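Local coordinates for protein RNA 2'-o-ribose methyltransferase (Thermus thermophilus, PDB 1IPA) that probably transfers a methyl group to the 2'-hydroxyl of a ribose in RNA, as a knotted methyltransferase of the TrmH (SpoU) family, at residues 30-35 with 92-97; 47-52 with 97-102; 118-123 with 211-216; 188-193 with 226-231. All coordinates share one frame; numbering follows the deposited sequence.

Interaction 1: 30-35 with 92-97; sequences LIEGAR and NPAGLI
Glu32 reaches across from the end of strand 28-32 with CG anti to the backbone N (chi1 168°) and the chain extended beyond it, so that its carboxylate arrives at the backbone of the loop before strand 96-101. Glu32 OE2 accepts from Ala94 N at 3.1 Å through its anti lone pair, while Ala94 CB lies 3.8 Å from Glu32 CG, alongside the stem. The same OE2 also bonds Ser88 OG, and OE1 takes the N-H of Val89, so both oxygens of this buried acid are satisfied. Ile97 stands beside Glu32 on one face of the sheet, its CG1 4.2 Å from Glu32 CB, and turns CG2 to Leu30 CB. An alanine at Glu32 would lose the carboxylate and would probably loosen the loop around Ala94 together with Ser88 and Val89. Beyond the acid, Gly33 N donates to Leu96 O at 3.1 Å, nearly along the C=O axis. Gly33 has phi 110°, where a CB would collide with the carbonyl O of Glu32, and it is the N-cap of helix 34-42. The pairing of Glu32 with Ile97, an antiparallel non-hydrogen-bonded pair, is edge-strand pairing in the eL30-like N-terminal domain.

Interaction 2: 47-52 with 97-102; sequences LEQALV and IALARM
Strands 47-52 and 97-101 run antiparallel, their axes 4.7 Å apart at closest approach and 164° between directions. Leu51 N donates to Ile97 O at 2.8 Å, nearly straight at 175°, whereas the return bond from Ile97 N to Leu51 O is longer, 3.3 Å, with the donor above the carbonyl plane. A classic beta bulge interrupts the ladder: Glu48 and Gln49 both face Leu99, Glu48 N donating to Leu99 O and Leu99 N to Gln49 O. On the face of Leu47, Ala98 and Ala100, the leucine straddles the two alanines: Leu47 CG meets Ala98 CB at 4.0 Å and CD1 meets Ala100 CB at 3.8 Å. On the other face Gln49 CG sits between the backbone N and the carbonyl carbon (chi1 65°), crossing Leu99 obliquely, Gln49 CG 3.5 Å from Leu99 CB. Its OE1 bonds Arg10. Glu48 OE2 is 4.1 Å from Arg101 NE, too far for a salt bridge, the charged planes almost perpendicular; the stronger partner of Glu48 is Arg28. Helix 34-42 packs on the Leu47 face through Ile37 and Leu41, helix 9-15 on the Leu99 face through Leu14, and strand 75-79 bonds the far edge of 47-53.

Interaction 3: 118-123 with 211-216; sequences ILVAVG and AIAVGP
Ile212 O is gripped by the shortest of the four hydrogen bonds between these strands, 2.7 Å from Val120 N, and also takes a CA-H contact from Leu119. The amide stands above the carbonyl plane, although its N-H points almost straight at the oxygen (173°). One N-H bond and one CA-H contact thus grip it, while Leu119 CD1 packs 3.4 Å from Ile212 O. The remaining bonds follow the parallel zigzag: Ile212 N to Ile118 O, Val214 N to Val120 O, and Val122 N to Val214 O at 2.8 Å. Val120 O is held twice, by the Val214 amide and by the CA-H of Ala213, with Ala213 CA 3.1 Å from Val120 O. On the face carrying Ile118, Val120, Ala211 and Ala213, the small alanines let the branched side chains sit close, with Val120 CB 4.1 Å from Ala213 CB and its CG2, anti to the carbonyl carbon, turned to Ala211 CB. Where the strands end, the Pro216 ring meets the backbone, CD 3.3 Å from Val122 O, and at Gly123 a CB would clash with Pro216 CG. Helix 176-185 packs on the Ile118 and Val120 face through Trp182 and Val179. Helix 246-261 meets Leu119, Ile212 and Val214 on the other face, joined at Leu119 by helix 127-140, while strands 144-148 and 190-193 flank the pair within the parallel sheet.

Interaction 4: 188-193 with 226-231; sequences LPLVAT and LEAAQT
At one edge of the parallel, Rossmann-like sheet of the SpoU domain, the chain leaving helix 223-228 passes into strand 231-233, which pairs with strand 190-193. Leu190 O receives Gln230 N at 2.8 Å, in the carbonyl plane, and a weak bond from Thr231 N. One step on, Ala192 N donates to Thr231 O at 2.9 Å, nearly along the C=O axis, and the CA-H of Val191 points at that same oxygen. Leu190, with CG anti to the backbone N (chi1 170°), lies alongside residues 228-229: its CG is 4.1 Å from Ala229 CB and its CD2 4.2 Å from Ala228 CB. Ala192 directs its methyl at the other segment, its CB meeting Ala229 CB at 3.7 Å, and Leu226 CD2 reaches Ala192 CB, also at 3.7 Å. An alanine at Leu190 would remove the branched end lying on Ala228 and Ala229 and would probably leave the loop 229-230 less firmly packed. The hydrogen bonds described between the two segments thus run backbone to backbone and set the register, while the side chains of Leu190, Ala192, Leu226 and Ala229 add apolar packing; a charged group takes part from outside, Lys184 NZ bonding Ala228 O.

In the fold
The four contacts form two pairs, one in each domain. Interactions 1 and 2 share Ile97 and strand 96-101, which lies between strands 28-32 and 47-53 of the mixed sheet; Ile31 N is 2.9 Å from Ala98 O, and the centres of the two contacts are 10 Å apart. Interactions 3 and 4 are likewise 10 Å apart, joined where strand 210-214 meets strand 190-193, with Val191 N 2.9 Å from Ala211 O. Between the pairs nothing touches: interactions 1 and 3 have centres 30 Å apart and nearest atoms about 21 Å apart. The first pair belongs to the probable RNA-binding domain, the second to the methyltransferase domain, whose deep trefoil knot shapes the active site.

Interaction 1: 30-35 with 92-97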
loop_
_atom_site.group_PDB
_atom_site.type_symbol
_atom_site.label_atom_id
_atom_site.label_comp_id
_atom_site.label_asym_id
_atom_site.label_seq_id
_atom_site.Cartn_x
_atom_site.Cartn_y
_atom_site.Cartn_z
ATOM N N LEU A 30 -0.582 5.147 14.244
ATOM C CA LEU A 30 -1.991 5.467 14.280
ATOM C C LEU A 30 -2.725 4.852 13.110
ATOM O O LEU A 30 -2.180 4.716 12.010
ATOM C CB LEU A 30 -2.175 6.984 14.257
ATOM C CG LEU A 30 -1.465 7.767 15.363
ATOM C CD1 LEU A 30 -1.382 9.236 14.981
ATOM C CD2 LEU A 30 -2.193 7.573 16.679
ATOM N N ILE A 31 -3.968 4.466 13.357
ATOM C CA ILE A 31 -4.784 3.884 12.319
ATOM C C ILE A 31 -6.118 4.625 12.269
ATOM O O ILE A 31 -6.997 4.400 13.099
ATOM C CB ILE A 31 -5.025 2.391 12.580
ATOM C CG1 ILE A 31 -3.674 1.667 12.731
ATOM C CG2 ILE A 31 -5.846 1.801 11.445
ATOM C CD1 ILE A 31 -3.783 0.156 13.015
ATOM N N GLU A 32 -6.247 5.520 11.294
ATOM C CA GLU A 32 -7.461 6.318 11.095
ATOM C C GLU A 32 -8.489 5.621 10.187
ATOM O O GLU A 32 -8.161 5.182 9.082
ATOM C CB GLU A 32 -7.078 7.683 10.504
ATOM C CG GLU A 32 -8.225 8.528 9.976
ATOM C CD GLU A 32 -7.820 9.996 9.732
ATOM O OE1 GLU A 32 -6.698 10.253 9.233
ATOM O OE2 GLU A 32 -8.637 10.896 10.033
ATOM N N GLY A 33 -9.727 5.517 10.664
ATOM C CA GLY A 33 -10.773 4.896 9.875
ATOM C C GLY A 33 -11.230 3.548 10.391
ATOM O O GLY A 33 -10.412 2.671 10.684
ATOM N N ALA A 34 -12.544 3.376 10.482
ATOM C CA ALA A 34 -13.136 2.137 10.969
ATOM C C ALA A 34 -12.776 0.909 10.139
ATOM O O ALA A 34 -12.573 -0.185 10.688
ATOM C CB ALA A 34 -14.643 2.283 11.042
ATOM N N ARG A 35 -12.703 1.065 8.820
ATOM C CA ARG A 35 -12.363 -0.091 7.995
ATOM C C ARG A 35 -10.876 -0.425 8.118
ATOM O O ARG A 35 -10.512 -1.593 8.257
ATOM C CB ARG A 35 -12.730 0.136 6.524
ATOM C CG ARG A 35 -12.758 -1.171 5.736
ATOM C CD ARG A 35 -13.786 -2.114 6.344
ATOM N NE ARG A 35 -13.411 -3.522 6.275
ATOM C CZ ARG A 35 -13.667 -4.334 5.250
ATOM N NH1 ARG A 35 -14.309 -3.888 4.174
ATOM N NH2 ARG A 35 -13.289 -5.608 5.311
ATOM N N ASN A 92 -11.252 15.566 5.980
ATOM C CA ASN A 92 -12.248 15.358 7.029
ATOM C C ASN A 92 -11.882 14.060 7.758
ATOM O O ASN A 92 -12.030 12.963 7.208
ATOM C CB ASN A 92 -13.652 15.228 6.436
ATOM C CG ASN A 92 -14.065 16.448 5.642
ATOM O OD1 ASN A 92 -13.663 16.619 4.488
ATOM N ND2 ASN A 92 -14.864 17.313 6.259
ATOM N N PRO A 93 -11.397 14.173 9.005
ATOM C CA PRO A 93 -10.993 13.034 9.836
ATOM C C PRO A 93 -12.085 12.044 10.230
ATOM O O PRO A 93 -13.257 12.398 10.345
ATOM C CB PRO A 93 -10.363 13.710 11.050
ATOM C CG PRO A 93 -11.141 14.979 11.163
ATOM C CD PRO A 93 -11.196 15.439 9.729
ATOM N N ALA A 94 -11.685 10.791 10.431
ATOM C CA ALA A 94 -12.618 9.753 10.843
ATOM C C ALA A 94 -13.021 10.047 12.280
ATOM O O ALA A 94 -12.435 10.911 12.933
ATOM C CB ALA A 94 -11.963 8.396 10.758
ATOM N N GLY A 95 -14.026 9.335 12.773
ATOM C CA GLY A 95 -14.469 9.563 14.134
ATOM C C GLY A 95 -13.809 8.559 15.052
ATOM O O GLY A 95 -13.951 8.623 16.274
ATOM N N LEU A 96 -13.069 7.637 14.447
ATOM C CA LEU A 96 -12.387 6.590 15.190
ATOM C C LEU A 96 -10.960 6.414 14.705
ATOM O O LEU A 96 -10.729 6.064 13.545
ATOM C CB LEU A 96 -13.146 5.273 15.037
ATOM C CG LEU A 96 -12.689 4.106 15.910
ATOM C CD1 LEU A 96 -12.956 4.429 17.377
ATOM C CD2 LEU A 96 -13.437 2.841 15.495
ATOM N N ILE A 97 -10.008 6.677 15.597
ATOM C CA ILE A 97 -8.582 6.542 15.304
ATOM C C ILE A 97 -7.985 5.682 16.399
ATOM O O ILE A 97 -8.252 5.909 17.577
ATOM C CB ILE A 97 -7.843 7.890 15.349
ATOM C CG1 ILE A 97 -8.390 8.845 14.293
ATOM C CG2 ILE A 97 -6.356 7.654 15.142
ATOM C CD1 ILE A 97 -7.669 10.192 14.268
#

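Interaction 2: 47-52 with 97-102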
loop_
_atom_site.group_PDB
_atom_site.type_symbol
_atom_site.label_atom_id
_atom_site.label_comp_id
_atom_site.label_asym_id
_atom_site.label_seq_id
_atom_site.Cartn_x
_atom_site.Cartn_y
_atom_site.Cartn_z
ATOM N N LEU A 47 -3.958 -3.519 19.236
ATOM C CA LEU A 47 -4.311 -2.131 19.485
ATOM C C LEU A 47 -4.102 -1.828 20.965
ATOM O O LEU A 47 -4.220 -2.720 21.800
ATOM C CB LEU A 47 -5.782 -1.906 19.114
ATOM C CG LEU A 47 -6.136 -1.363 17.723
ATOM C CD1 LEU A 47 -5.124 -1.795 16.665
ATOM C CD2 LEU A 47 -7.542 -1.816 17.380
ATOM N N GLU A 48 -3.775 -0.585 21.298
ATOM C CA GLU A 48 -3.590 -0.226 22.701
ATOM C C GLU A 48 -4.675 0.731 23.170
ATOM O O GLU A 48 -5.111 0.670 24.319
ATOM C CB GLU A 48 -2.214 0.380 22.932
ATOM C CG GLU A 48 -1.096 -0.570 22.581
ATOM C CD GLU A 48 0.225 -0.164 23.187
ATOM O OE1 GLU A 48 0.561 1.034 23.112
ATOM O OE2 GLU A 48 0.923 -1.051 23.730
ATOM N N GLN A 49 -5.111 1.615 22.285
ATOM C CA GLN A 49 -6.170 2.539 22.638
ATOM C C GLN A 49 -6.912 3.064 21.423
ATOM O O GLN A 49 -6.387 3.065 20.312
ATOM C CB GLN A 49 -5.628 3.704 23.470
ATOM C CG GLN A 49 -4.657 4.617 22.775
ATOM C CD GLN A 49 -4.191 5.728 23.693
ATOM O OE1 GLN A 49 -3.785 5.475 24.826
ATOM N NE2 GLN A 49 -4.244 6.964 23.213
ATOM N N ALA A 50 -8.148 3.496 21.646
ATOM C CA ALA A 50 -8.970 4.025 20.576
ATOM C C ALA A 50 -9.531 5.382 20.948
ATOM O O ALA A 50 -10.020 5.576 22.057
ATOM C CB ALA A 50 -10.108 3.065 20.268
ATOM N N LEU A 51 -9.449 6.324 20.020
ATOM C CA LEU A 51 -9.991 7.651 20.248
ATOM C C LEU A 51 -11.340 7.687 19.546
ATOM O O LEU A 51 -11.507 7.070 18.491
ATOM C CB LEU A 51 -9.058 8.724 19.686
ATOM C CG LEU A 51 -7.891 9.124 20.594
ATOM C CD1 LEU A 51 -7.012 7.924 20.913
ATOM C CD2 LEU A 51 -7.086 10.211 19.906
ATOM N N VAL A 52 -12.295 8.403 20.137
ATOM C CA VAL A 52 -13.648 8.498 19.597
ATOM C C VAL A 52 -14.190 9.924 19.570
ATOM O O VAL A 52 -14.057 10.658 20.543
ATOM C CB VAL A 52 -14.605 7.645 20.437
ATOM C CG1 VAL A 52 -16.012 7.712 19.862
ATOM C CG2 VAL A 52 -14.100 6.215 20.494
ATOM N N ILE A 97 -10.008 6.677 15.597
ATOM C CA ILE A 97 -8.582 6.542 15.304
ATOM C C ILE A 97 -7.985 5.682 16.399
ATOM O O ILE A 97 -8.252 5.909 17.577
ATOM C CB ILE A 97 -7.843 7.890 15.349
ATOM C CG1 ILE A 97 -8.390 8.845 14.293
ATOM C CG2 ILE A 97 -6.356 7.654 15.142
ATOM C CD1 ILE A 97 -7.669 10.192 14.268
ATOM N N ALA A 98 -7.164 4.708 16.029
ATOM C CA ALA A 98 -6.578 3.844 17.034
ATOM C C ALA A 98 -5.066 3.936 17.111
ATOM O O ALA A 98 -4.402 4.399 16.182
ATOM C CB ALA A 98 -6.995 2.412 16.778
ATOM N N LEU A 99 -4.532 3.515 18.249
ATOM C CA LEU A 99 -3.095 3.489 18.459
ATOM C C LEU A 99 -2.760 2.017 18.331
ATOM O O LEU A 99 -3.333 1.184 19.036
ATOM C CB LEU A 99 -2.734 3.975 19.865
ATOM C CG LEU A 99 -1.250 3.920 20.243
ATOM C CD1 LEU A 99 -0.450 4.809 19.282
ATOM C CD2 LEU A 99 -1.052 4.383 21.685
ATOM N N ALA A 100 -1.834 1.686 17.443
ATOM C CA ALA A 100 -1.476 0.294 17.241
ATOM C C ALA A 100 -0.019 0.002 17.553
ATOM O O ALA A 100 0.825 0.889 17.521
ATOM C CB ALA A 100 -1.785 -0.102 15.808
ATOM N N ARG A 101 0.257 -1.261 17.856
ATOM C CA ARG A 101 1.603 -1.736 18.145
ATOM C C ARG A 101 2.200 -2.190 16.811
ATOM O O ARG A 101 1.590 -2.983 16.103
ATOM C CB ARG A 101 1.533 -2.937 19.087
ATOM C CG ARG A 101 2.075 -2.713 20.481
ATOM C CD ARG A 101 3.585 -2.942 20.555
ATOM N NE ARG A 101 4.042 -2.933 21.943
ATOM C CZ ARG A 101 5.289 -3.184 22.331
ATOM N NH1 ARG A 101 6.224 -3.466 21.434
ATOM N NH2 ARG A 101 5.597 -3.166 23.621
ATOM N N MET A 102 3.381 -1.691 16.460
ATOM C CA MET A 102 4.012 -2.102 15.212
ATOM C C MET A 102 4.326 -3.605 15.304
ATOM O O MET A 102 5.148 -4.032 16.105
ATOM C CB MET A 102 5.289 -1.292 14.982
ATOM C CG MET A 102 5.811 -1.317 13.564
ATOM S SD MET A 102 7.280 -0.312 13.358
ATOM C CE MET A 102 6.559 1.239 13.067
#

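Interaction 3: 118-123 with 211-216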
loop_
_atom_site.group_PDB
_atom_site.type_symbol
_atom_site.label_atom_id
_atom_site.label_comp_id
_atom_site.label_asym_id
_atom_site.label_seq_id
_atom_site.Cartn_x
_atom_site.Cartn_y
_atom_site.Cartn_z
ATOM N N ILE A 118 2.853 -11.155 -9.773
ATOM C CA ILE A 118 3.687 -10.212 -9.053
ATOM C C ILE A 118 3.833 -8.850 -9.718
ATOM O O ILE A 118 4.072 -8.753 -10.922
ATOM C CB ILE A 118 5.094 -10.827 -8.839
ATOM C CG1 ILE A 118 4.991 -12.005 -7.864
ATOM C CG2 ILE A 118 6.063 -9.787 -8.322
ATOM C CD1 ILE A 118 6.175 -12.938 -7.904
ATOM N N LEU A 119 3.693 -7.797 -8.920
ATOM C CA LEU A 119 3.842 -6.445 -9.436
ATOM C C LEU A 119 5.153 -5.869 -8.939
ATOM O O LEU A 119 5.399 -5.840 -7.745
ATOM C CB LEU A 119 2.694 -5.545 -8.964
ATOM C CG LEU A 119 2.839 -4.059 -9.315
ATOM C CD1 LEU A 119 2.845 -3.912 -10.822
ATOM C CD2 LEU A 119 1.695 -3.255 -8.707
ATOM N N VAL A 120 6.001 -5.429 -9.855
ATOM C CA VAL A 120 7.267 -4.828 -9.468
ATOM C C VAL A 120 7.161 -3.331 -9.739
ATOM O O VAL A 120 7.032 -2.907 -10.887
ATOM C CB VAL A 120 8.448 -5.417 -10.278
ATOM C CG1 VAL A 120 9.757 -4.788 -9.829
ATOM C CG2 VAL A 120 8.513 -6.924 -10.086
ATOM N N ALA A 121 7.192 -2.532 -8.679
ATOM C CA ALA A 121 7.102 -1.089 -8.827
ATOM C C ALA A 121 8.487 -0.473 -8.687
ATOM O O ALA A 121 9.181 -0.689 -7.695
ATOM C CB ALA A 121 6.151 -0.515 -7.789
ATOM N N VAL A 122 8.880 0.295 -9.695
ATOM C CA VAL A 122 10.191 0.940 -9.730
ATOM C C VAL A 122 10.081 2.460 -9.627
ATOM O O VAL A 122 9.275 3.079 -10.325
ATOM C CB VAL A 122 10.929 0.600 -11.051
ATOM C CG1 VAL A 122 12.290 1.279 -11.080
ATOM C CG2 VAL A 122 11.058 -0.916 -11.206
ATOM N N GLY A 123 10.904 3.052 -8.762
ATOM C CA GLY A 123 10.895 4.494 -8.592
ATOM C C GLY A 123 9.682 5.010 -7.843
ATOM O O GLY A 123 9.316 6.183 -7.961
ATOM N N ALA A 211 5.947 -11.740 -13.468
ATOM C CA ALA A 211 6.228 -10.465 -12.802
ATOM C C ALA A 211 6.081 -9.316 -13.797
ATOM O O ALA A 211 6.571 -9.391 -14.924
ATOM C CB ALA A 211 7.629 -10.464 -12.236
ATOM N N ILE A 212 5.408 -8.254 -13.372
ATOM C CA ILE A 212 5.191 -7.093 -14.224
ATOM C C ILE A 212 5.776 -5.843 -13.586
ATOM O O ILE A 212 5.373 -5.441 -12.488
ATOM C CB ILE A 212 3.698 -6.857 -14.469
ATOM C CG1 ILE A 212 3.051 -8.142 -14.992
ATOM C CG2 ILE A 212 3.515 -5.703 -15.449
ATOM C CD1 ILE A 212 1.543 -8.052 -15.174
ATOM N N ALA A 213 6.716 -5.223 -14.287
ATOM C CA ALA A 213 7.362 -4.028 -13.791
ATOM C C ALA A 213 6.768 -2.752 -14.374
ATOM O O ALA A 213 6.355 -2.718 -15.528
ATOM C CB ALA A 213 8.844 -4.087 -14.091
ATOM N N VAL A 214 6.729 -1.708 -13.556
ATOM C CA VAL A 214 6.234 -0.401 -13.968
ATOM C C VAL A 214 7.154 0.645 -13.329
ATOM O O VAL A 214 7.566 0.496 -12.177
ATOM C CB VAL A 214 4.781 -0.169 -13.506
ATOM C CG1 VAL A 214 4.345 1.235 -13.871
ATOM C CG2 VAL A 214 3.859 -1.165 -14.175
ATOM N N GLY A 215 7.495 1.688 -14.075
ATOM C CA GLY A 215 8.374 2.707 -13.535
ATOM C C GLY A 215 7.591 3.917 -13.075
ATOM O O GLY A 215 6.363 3.850 -12.991
ATOM N N PRO A 216 8.264 5.037 -12.762
ATOM C CA PRO A 216 7.577 6.253 -12.312
ATOM C C PRO A 216 6.685 6.718 -13.451
ATOM O O PRO A 216 6.930 6.358 -14.599
ATOM C CB PRO A 216 8.726 7.227 -12.050
ATOM C CG PRO A 216 9.896 6.321 -11.743
ATOM C CD PRO A 216 9.723 5.238 -12.779
#

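Interaction 4: 188-193 with 226-231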
loop_
_atom_site.group_PDB
_atom_site.type_symbol
_atom_site.label_atom_id
_atom_site.label_comp_id
_atom_site.label_asym_id
_atom_site.label_seq_id
_atom_site.Cartn_x
_atom_site.Cartn_y
_atom_site.Cartn_z
ATOM N N LEU A 188 11.685 -16.339 -13.046
ATOM C CA LEU A 188 10.369 -15.722 -13.134
ATOM C C LEU A 188 10.255 -14.833 -14.369
ATOM O O LEU A 188 10.944 -13.826 -14.481
ATOM C CB LEU A 188 10.112 -14.892 -11.873
ATOM C CG LEU A 188 8.740 -14.257 -11.640
ATOM C CD1 LEU A 188 7.703 -15.337 -11.383
ATOM C CD2 LEU A 188 8.820 -13.305 -10.443
ATOM N N PRO A 189 9.393 -15.204 -15.325
ATOM C CA PRO A 189 9.260 -14.362 -16.521
ATOM C C PRO A 189 8.904 -12.925 -16.139
ATOM O O PRO A 189 8.114 -12.683 -15.226
ATOM C CB PRO A 189 8.165 -15.069 -17.333
ATOM C CG PRO A 189 7.416 -15.872 -16.312
ATOM C CD PRO A 189 8.505 -16.374 -15.396
ATOM N N LEU A 190 9.511 -11.973 -16.835
ATOM C CA LEU A 190 9.292 -10.570 -16.557
ATOM C C LEU A 190 8.780 -9.803 -17.772
ATOM O O LEU A 190 9.324 -9.928 -18.863
ATOM C CB LEU A 190 10.597 -9.950 -16.060
ATOM C CG LEU A 190 10.687 -8.422 -15.924
ATOM C CD1 LEU A 190 9.754 -7.913 -14.829
ATOM C CD2 LEU A 190 12.136 -8.036 -15.616
ATOM N N VAL A 191 7.726 -9.020 -17.563
ATOM C CA VAL A 191 7.123 -8.186 -18.606
ATOM C C VAL A 191 7.343 -6.737 -18.168
ATOM O O VAL A 191 6.866 -6.319 -17.109
ATOM C CB VAL A 191 5.595 -8.451 -18.727
ATOM C CG1 VAL A 191 4.955 -7.470 -19.718
ATOM C CG2 VAL A 191 5.345 -9.886 -19.159
ATOM N N ALA A 192 8.083 -5.974 -18.959
ATOM C CA ALA A 192 8.350 -4.586 -18.608
ATOM C C ALA A 192 7.446 -3.630 -19.380
ATOM O O ALA A 192 7.218 -3.807 -20.573
ATOM C CB ALA A 192 9.814 -4.248 -18.872
ATOM N N THR A 193 6.936 -2.621 -18.684
ATOM C CA THR A 193 6.058 -1.627 -19.280
ATOM C C THR A 193 6.873 -0.402 -19.707
ATOM O O THR A 193 7.660 0.136 -18.929
ATOM C CB THR A 193 4.963 -1.183 -18.267
ATOM O OG1 THR A 193 4.267 -2.335 -17.774
ATOM C CG2 THR A 193 3.957 -0.250 -18.928
ATOM N N LEU A 226 14.655 -3.295 -19.041
ATOM C CA LEU A 226 14.250 -3.651 -20.394
ATOM C C LEU A 226 15.047 -4.809 -20.994
ATOM O O LEU A 226 14.522 -5.586 -21.787
ATOM C CB LEU A 226 14.334 -2.423 -21.301
ATOM C CG LEU A 226 13.436 -1.274 -20.838
ATOM C CD1 LEU A 226 13.400 -0.173 -21.883
ATOM C CD2 LEU A 226 12.037 -1.803 -20.590
ATOM N N GLU A 227 16.310 -4.924 -20.610
ATOM C CA GLU A 227 17.158 -5.993 -21.107
ATOM C C GLU A 227 16.850 -7.292 -20.371
ATOM O O GLU A 227 17.040 -8.382 -20.908
ATOM C CB GLU A 227 18.631 -5.617 -20.920
ATOM C CG GLU A 227 19.025 -4.354 -21.679
ATOM C CD GLU A 227 20.453 -3.907 -21.409
ATOM O OE1 GLU A 227 20.773 -3.589 -20.240
ATOM O OE2 GLU A 227 21.255 -3.869 -22.369
ATOM N N ALA A 228 16.352 -7.175 -19.142
ATOM C CA ALA A 228 16.034 -8.355 -18.349
ATOM C C ALA A 228 14.658 -8.941 -18.638
ATOM O O ALA A 228 14.397 -10.102 -18.320
ATOM C CB ALA A 228 16.152 -8.032 -16.869
ATOM N N ALA A 229 13.780 -8.155 -19.247
ATOM C CA ALA A 229 12.424 -8.620 -19.534
ATOM C C ALA A 229 12.313 -9.593 -20.700
ATOM O O ALA A 229 13.030 -9.475 -21.686
ATOM C CB ALA A 229 11.512 -7.424 -19.789
ATOM N N GLN A 230 11.404 -10.556 -20.573
ATOM C CA GLN A 230 11.159 -11.525 -21.631
ATOM C C GLN A 230 10.257 -10.852 -22.664
ATOM O O GLN A 230 10.243 -11.224 -23.839
ATOM C CB GLN A 230 10.449 -12.769 -21.083
ATOM C CG GLN A 230 11.355 -13.811 -20.438
ATOM C CD GLN A 230 12.203 -13.246 -19.315
ATOM O OE1 GLN A 230 13.417 -13.116 -19.451
ATOM N NE2 GLN A 230 11.568 -12.903 -18.204
ATOM N N THR A 231 9.501 -9.857 -22.213
ATOM C CA THR A 231 8.593 -9.134 -23.089
ATOM C C THR A 231 8.479 -7.686 -22.639
ATOM O O THR A 231 8.475 -7.403 -21.444
ATOM C CB THR A 231 7.169 -9.734 -23.058
ATOM O OG1 THR A 231 7.233 -11.157 -23.208
ATOM C CG2 THR A 231 6.331 -9.150 -24.186
#